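PDB 5U47: penicillin binding protein 2X from Streptococcus thermophilus, which probably cross-links the peptides of adjacent glycan strands in cell wall peptidoglycan as a transpeptidase of the division machinery, and is the kind of enzyme that beta-lactams acylate. Local coordinates for residues V251-G256 / E540-V545. The protein carries 1 engineered substitution. Sequence-based numbering, arbitrary orientation.
Sequences VNAKTG and EYIMYV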
loop_
_atom_site.group_PDB
_atom_site.type_symbol
_atom_site.label_atom_id
_atom_site.label_comp_id
_atom_site.label_asym_id
_atom_site.label_seq_id
_atom_site.Cartn_x
_atom_site.Cartn_y
_atom_site.Cartn_z
ATOM N N VAL A 251 4.126 -3.124 -10.351
ATOM C CA VAL A 251 3.422 -1.866 -10.602
ATOM C C VAL A 251 3.210 -1.672 -12.085
ATOM O O VAL A 251 4.073 -2.034 -12.906
ATOM C CB VAL A 251 4.260 -0.666 -10.078
ATOM C CG1 VAL A 251 3.600 0.669 -10.376
ATOM C CG2 VAL A 251 4.491 -0.794 -8.565
ATOM N N ASN A 252 2.064 -1.095 -12.431
ATOM C CA ASN A 252 1.759 -0.733 -13.814
ATOM C C ASN A 252 2.622 0.494 -14.105
ATOM O O ASN A 252 2.475 1.549 -13.475
ATOM C CB ASN A 252 0.266 -0.418 -13.982
ATOM C CG ASN A 252 -0.098 -0.041 -15.409
ATOM O OD1 ASN A 252 0.597 0.741 -16.062
ATOM N ND2 ASN A 252 -1.190 -0.604 -15.896
ATOM N N ALA A 253 3.519 0.338 -15.073
ATOM C CA ALA A 253 4.481 1.370 -15.443
ATOM C C ALA A 253 3.891 2.634 -15.992
ATOM O O ALA A 253 4.538 3.667 -15.950
ATOM C CB ALA A 253 5.463 0.810 -16.460
ATOM N N LYS A 254 2.680 2.557 -16.511
ATOM C CA LYS A 254 2.026 3.707 -17.119
ATOM C C LYS A 254 1.018 4.381 -16.207
ATOM O O LYS A 254 0.628 5.504 -16.495
ATOM C CB LYS A 254 1.282 3.281 -18.395
ATOM C CG LYS A 254 2.173 2.697 -19.485
ATOM C CD LYS A 254 1.309 2.231 -20.643
ATOM C CE LYS A 254 2.108 1.564 -21.742
ATOM N NZ LYS A 254 2.951 2.512 -22.506
ATOM N N THR A 255 0.593 3.711 -15.130
ATOM C CA THR A 255 -0.447 4.272 -14.253
ATOM C C THR A 255 -0.076 4.388 -12.786
ATOM O O THR A 255 -0.762 5.103 -12.045
ATOM C CB THR A 255 -1.743 3.433 -14.301
ATOM O OG1 THR A 255 -1.509 2.161 -13.697
ATOM C CG2 THR A 255 -2.255 3.255 -15.737
ATOM N N GLY A 256 0.976 3.696 -12.361
ATOM C CA GLY A 256 1.357 3.706 -10.949
ATOM C C GLY A 256 0.543 2.764 -10.063
ATOM O O GLY A 256 0.760 2.709 -8.846
ATOM N N GLU A 540 5.536 -1.655 -19.617
ATOM C CA GLU A 540 4.174 -1.946 -19.211
ATOM C C GLU A 540 4.142 -2.215 -17.718
ATOM O O GLU A 540 3.219 -1.763 -17.035
ATOM C CB GLU A 540 3.625 -3.160 -19.961
ATOM C CG GLU A 540 3.544 -3.000 -21.475
ATOM C CD GLU A 540 2.446 -2.051 -21.920
ATOM O OE1 GLU A 540 1.500 -1.802 -21.139
ATOM O OE2 GLU A 540 2.511 -1.573 -23.069
ATOM N N TYR A 541 5.149 -2.928 -17.222
ATOM C CA TYR A 541 5.244 -3.311 -15.828
ATOM C C TYR A 541 6.634 -3.045 -15.226
ATOM O O TYR A 541 7.673 -3.108 -15.918
ATOM C CB TYR A 541 4.877 -4.813 -15.649
ATOM C CG TYR A 541 3.527 -5.113 -16.228
ATOM C CD1 TYR A 541 2.360 -4.651 -15.613
ATOM C CD2 TYR A 541 3.404 -5.769 -17.433
ATOM C CE1 TYR A 541 1.117 -4.871 -16.183
ATOM C CE2 TYR A 541 2.170 -5.982 -18.007
ATOM C CZ TYR A 541 1.039 -5.536 -17.389
ATOM O OH TYR A 541 -0.167 -5.773 -17.991
ATOM N N ILE A 542 6.618 -2.721 -13.935
ATOM C CA ILE A 542 7.805 -2.528 -13.125
ATOM C C ILE A 542 7.687 -3.559 -11.996
ATOM O O ILE A 542 6.598 -3.749 -11.421
ATOM C CB ILE A 542 7.836 -1.151 -12.413
ATOM C CG1 ILE A 542 7.797 0.001 -13.413
ATOM C CG2 ILE A 542 9.092 -1.019 -11.542
ATOM C CD1 ILE A 542 7.415 1.329 -12.763
ATOM N N MET A 543 8.792 -4.210 -11.679
ATOM C CA MET A 543 8.829 -5.118 -10.545
ATOM C C MET A 543 10.050 -4.792 -9.694
ATOM O O MET A 543 11.143 -4.549 -10.220
ATOM C CB MET A 543 8.843 -6.568 -11.001
ATOM C CG MET A 543 8.711 -7.539 -9.852
ATOM S SD MET A 543 8.390 -9.211 -10.436
ATOM C CE MET A 543 8.032 -9.988 -8.868
ATOM N N TYR A 544 9.866 -4.792 -8.384
ATOM C CA TYR A 544 10.950 -4.498 -7.435
ATOM C C TYR A 544 10.965 -5.575 -6.374
ATOM O O TYR A 544 9.933 -5.839 -5.735
ATOM C CB TYR A 544 10.726 -3.116 -6.831
ATOM C CG TYR A 544 11.736 -2.631 -5.815
ATOM C CD1 TYR A 544 13.100 -2.646 -6.086
ATOM C CD2 TYR A 544 11.324 -2.023 -4.647
ATOM C CE1 TYR A 544 14.021 -2.144 -5.179
ATOM C CE2 TYR A 544 12.243 -1.527 -3.727
ATOM C CZ TYR A 544 13.588 -1.578 -4.002
ATOM O OH TYR A 544 14.504 -1.082 -3.092
ATOM N N VAL A 545 12.133 -6.183 -6.175
ATOM C CA VAL A 545 12.298 -7.278 -5.226
ATOM C C VAL A 545 13.466 -7.004 -4.314
ATOM O O VAL A 545 14.497 -6.505 -4.782
ATOM C CB VAL A 545 12.537 -8.605 -5.982
ATOM C CG1 VAL A 545 12.720 -9.769 -5.017
ATOM C CG2 VAL A 545 11.385 -8.876 -6.925
#
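Val251 and Ile542 form an antiparallel hydrogen-bonded pair, each giving its backbone N-H to the other's carbonyl: Val251 N to Ile542 O and Ile542 N to Val251 O are both 2.8 Å. Val251 O also receives the CA-H of Tyr541 (CA to O 3.4 Å) and lies at the edge of the Tyr541 ring, near its plane. The next pair, Asn252 with Tyr541, is non-hydrogen-bonded; beyond it the first strand ends, and a third bond, from Ala253 N to Glu540 O at 2.9 Å, comes from above the carbonyl plane, 50° out of it, as the chain turns away. Ala253 points its methyl at the opposite strand, where CB meets CG1 of Ile542 at 3.9 Å, and CD1 of Ile542 reaches Ala253 CA.

At the margin, Lys254 and Glu540 cross obliquely: the lysine CE rests 3.4 Å from Glu540 OE2, while its NZ, bent aside at chi4 (-71°), stays 4.1 Å from that oxygen and makes its salt bridge with Asp538. Asn252 shapes the turn: its CG stands anti to the backbone N, and OD1 accepts Lys254 N at 2.8 Å in the carbonyl plane, an Asx turn. Asn252 O takes Gly256 N.

Ile542 packs on Val531, Met533 and Ser427 of helix 416-427, and on the other face Tyr541 meets Leu566 and Met570 of helix 558-572. Glu540 and Tyr541 both pair with Val534, a classic beta bulge where the strand begins. The contact thus joins strand 245-252 to the central strand 541-548 of the five-stranded antiparallel sheet (order 2-1-5-4-3), with helices on both faces, characteristic of the penicillin-binding transpeptidase fold.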